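Local coordinates for putative diflavin flavoprotein A 5 (PDB 4FEK), which probably transfers electrons from NADH to oxygen, reducing it to water, this fragment being its N-terminal metallo-beta-lactamase-like domain, at residues Ala15-Lys19 against Tyr46-Gly50. Coordinates in Å, arbitrary orientation, origin at the centre of the assembly. Numbering follows the deposited sequence.
Sequences ATNTK and YVIEG
Ala15 to Thr18 form a type II beta turn, closed by the hydrogen bond from Thr18 N to Ala15 O at 2.9 Å. Asn17 takes the positive phi (61°) that this turn needs at its third position. The chain then runs extended through Thr18 and Lys19, antiparallel to the strand Tyr46-Glu49. Thr18 faces Ile48 in a non-hydrogen-bonded pair, CA to CA 4.6 Å. Lys19 and Val47 form the hydrogen-bonded pair, with Lys19 N to Val47 O at 3.0 Å and Val47 N to Lys19 O at 2.9 Å. Glu49 N donates to Asn17 O at 2.8 Å, so the pairing reaches into the turn. Thr18 OG1 (chi1 m) donates a hydrogen bond to Thr16 O at 3.0 Å. Thr18 and Ile48 share one sheet face, where both touch Tyr171 of the second sheet; Lys19 and Val47 share the other. Asn17 ND2 is hydrogen-bonded to NE2 of His144. The turn joins strands 8-15 and 18-25; the contact pairs the start of 18-25 with the end of 41-49, antiparallel neighbours in one sheet of the metallo-beta-lactamase alpha-beta/beta-alpha sandwich.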
ATOM      1  N   ALA A  15      -7.384   1.612 -13.800  1.00 21.34           N
ATOM      2  CA  ALA A  15      -8.811   1.795 -13.661  1.00 22.99           C
ATOM      3  C   ALA A  15      -9.157   3.224 -14.024  1.00 22.52           C
ATOM      4  O   ALA A  15      -8.270   4.018 -14.297  1.00 24.31           O
ATOM      5  CB  ALA A  15      -9.242   1.502 -12.230  1.00 19.31           C
ATOM      6  N   THR A  16     -10.447   3.547 -14.007  1.00 24.32           N
ATOM      7  CA  THR A  16     -10.896   4.907 -14.282  1.00 27.55           C
ATOM      8  C   THR A  16     -10.195   5.892 -13.362  1.00 28.74           C
ATOM      9  O   THR A  16     -10.291   5.778 -12.149  1.00 26.75           O
ATOM     10  CB  THR A  16     -12.418   5.046 -14.133  1.00 31.87           C
ATOM     11  OG1 THR A  16     -13.065   4.110 -15.006  1.00 30.13           O
ATOM     12  CG2 THR A  16     -12.862   6.464 -14.482  1.00 34.45           C
ATOM     13  N   ASN A  17      -9.449   6.824 -13.958  1.00 21.88           N
ATOM     14  CA  ASN A  17      -8.719   7.850 -13.218  1.00 19.91           C
ATOM     15  C   ASN A  17      -7.664   7.287 -12.272  1.00 17.68           C
ATOM     16  O   ASN A  17      -7.205   7.985 -11.371  1.00 18.38           O
ATOM     17  CB  ASN A  17      -9.672   8.727 -12.418  1.00 21.35           C
ATOM     18  CG  ASN A  17     -10.604   9.542 -13.307  1.00 29.19           C
ATOM     19  OD1 ASN A  17     -10.184  10.108 -14.329  1.00 24.62           O
ATOM     20  ND2 ASN A  17     -11.863   9.612 -12.917  1.00 27.55           N
ATOM     21  N   THR A  18      -7.254   6.052 -12.508  1.00 15.52           N
ATOM     22  CA  THR A  18      -6.302   5.407 -11.599  1.00 18.12           C
ATOM     23  C   THR A  18      -5.098   4.829 -12.321  1.00 15.72           C
ATOM     24  O   THR A  18      -5.240   4.075 -13.305  1.00 17.28           O
ATOM     25  CB  THR A  18      -6.996   4.284 -10.797  1.00 17.51           C
ATOM     26  OG1 THR A  18      -8.235   4.770 -10.274  1.00 15.83           O
ATOM     27  CG2 THR A  18      -6.099   3.775  -9.626  1.00 11.56           C
ATOM     28  N   LYS A  19      -3.913   5.149 -11.796  1.00 12.44           N
ATOM     29  CA  LYS A  19      -2.658   4.592 -12.283  1.00 12.18           C
ATOM     30  C   LYS A  19      -1.834   4.001 -11.142  1.00 13.41           C
ATOM     31  O   LYS A  19      -1.928   4.478 -10.002  1.00 14.72           O
ATOM     32  CB  LYS A  19      -1.794   5.677 -12.925  1.00 13.75           C
ATOM     33  CG  LYS A  19      -2.447   6.336 -14.141  1.00 22.46           C
ATOM     34  CD  LYS A  19      -1.504   7.369 -14.765  1.00 29.86           C
ATOM     35  CE  LYS A  19      -2.075   7.882 -16.099  1.00 38.05           C
ATOM     36  NZ  LYS A  19      -1.425   9.163 -16.521  1.00 45.52           N
ATOM     37  N   TYR A  46       0.094   4.532  -5.911  1.00 11.16           N
ATOM     38  CA  TYR A  46      -1.055   4.705  -6.792  1.00 10.67           C
ATOM     39  C   TYR A  46      -1.464   6.177  -6.852  1.00 10.58           C
ATOM     40  O   TYR A  46      -1.193   6.937  -5.923  1.00 16.21           O
ATOM     41  CB  TYR A  46      -2.231   3.857  -6.291  1.00 11.21           C
ATOM     42  CG  TYR A  46      -1.908   2.389  -6.268  1.00 13.06           C
ATOM     43  CD1 TYR A  46      -2.165   1.588  -7.365  1.00  8.46           C
ATOM     44  CD2 TYR A  46      -1.269   1.813  -5.162  1.00 12.65           C
ATOM     45  CE1 TYR A  46      -1.835   0.218  -7.362  1.00  9.69           C
ATOM     46  CE2 TYR A  46      -0.928   0.465  -5.153  1.00 14.46           C
ATOM     47  CZ  TYR A  46      -1.217  -0.326  -6.243  1.00 14.03           C
ATOM     48  OH  TYR A  46      -0.879  -1.669  -6.215  1.00 14.61           O
ATOM     49  N   VAL A  47      -2.123   6.563  -7.949  1.00 15.32           N
ATOM     50  CA  VAL A  47      -2.617   7.933  -8.137  1.00 12.38           C
ATOM     51  C   VAL A  47      -4.067   7.843  -8.581  1.00 11.32           C
ATOM     52  O   VAL A  47      -4.371   7.132  -9.536  1.00 15.77           O
ATOM     53  CB  VAL A  47      -1.830   8.686  -9.237  1.00 19.86           C
ATOM     54  CG1 VAL A  47      -2.296  10.138  -9.307  1.00 19.51           C
ATOM     55  CG2 VAL A  47      -0.321   8.609  -8.969  1.00 17.72           C
ATOM     56  N   ILE A  48      -4.965   8.489  -7.843  1.00 10.88           N
ATOM     57  CA  ILE A  48      -6.360   8.595  -8.272  1.00 15.83           C
ATOM     58  C   ILE A  48      -6.655  10.064  -8.581  1.00 17.14           C
ATOM     59  O   ILE A  48      -6.480  10.939  -7.724  1.00 17.59           O
ATOM     60  CB  ILE A  48      -7.353   8.115  -7.192  1.00 17.86           C
ATOM     61  CG1 ILE A  48      -7.050   6.672  -6.769  1.00 14.76           C
ATOM     62  CG2 ILE A  48      -8.793   8.240  -7.702  1.00 13.37           C
ATOM     63  CD1 ILE A  48      -7.674   6.309  -5.397  1.00 20.79           C
ATOM     64  N   GLU A  49      -7.122  10.336  -9.796  1.00 21.39           N
ATOM     65  CA  GLU A  49      -7.378  11.718 -10.192  1.00 26.87           C
ATOM     66  C   GLU A  49      -8.858  11.971 -10.376  1.00 26.67           C
ATOM     67  O   GLU A  49      -9.403  11.678 -11.439  1.00 25.99           O
ATOM     68  CB  GLU A  49      -6.673  12.042 -11.513  1.00 33.28           C
ATOM     69  CG  GLU A  49      -5.172  12.125 -11.432  1.00 46.70           C
ATOM     70  CD  GLU A  49      -4.547  12.463 -12.779  1.00 61.54           C
ATOM     71  OE1 GLU A  49      -5.304  12.639 -13.766  1.00 66.98           O
ATOM     72  OE2 GLU A  49      -3.301  12.552 -12.848  1.00 64.95           O
ATOM     73  N   GLY A  50      -9.516  12.506  -9.359  1.00 27.86           N
ATOM     74  CA  GLY A  50     -10.900  12.899  -9.528  1.00 33.64           C
ATOM     75  C   GLY A  50     -10.893  14.401  -9.730  1.00 32.37           C
ATOM     76  O   GLY A  50      -9.993  14.945 -10.377  1.00 32.63           O
TER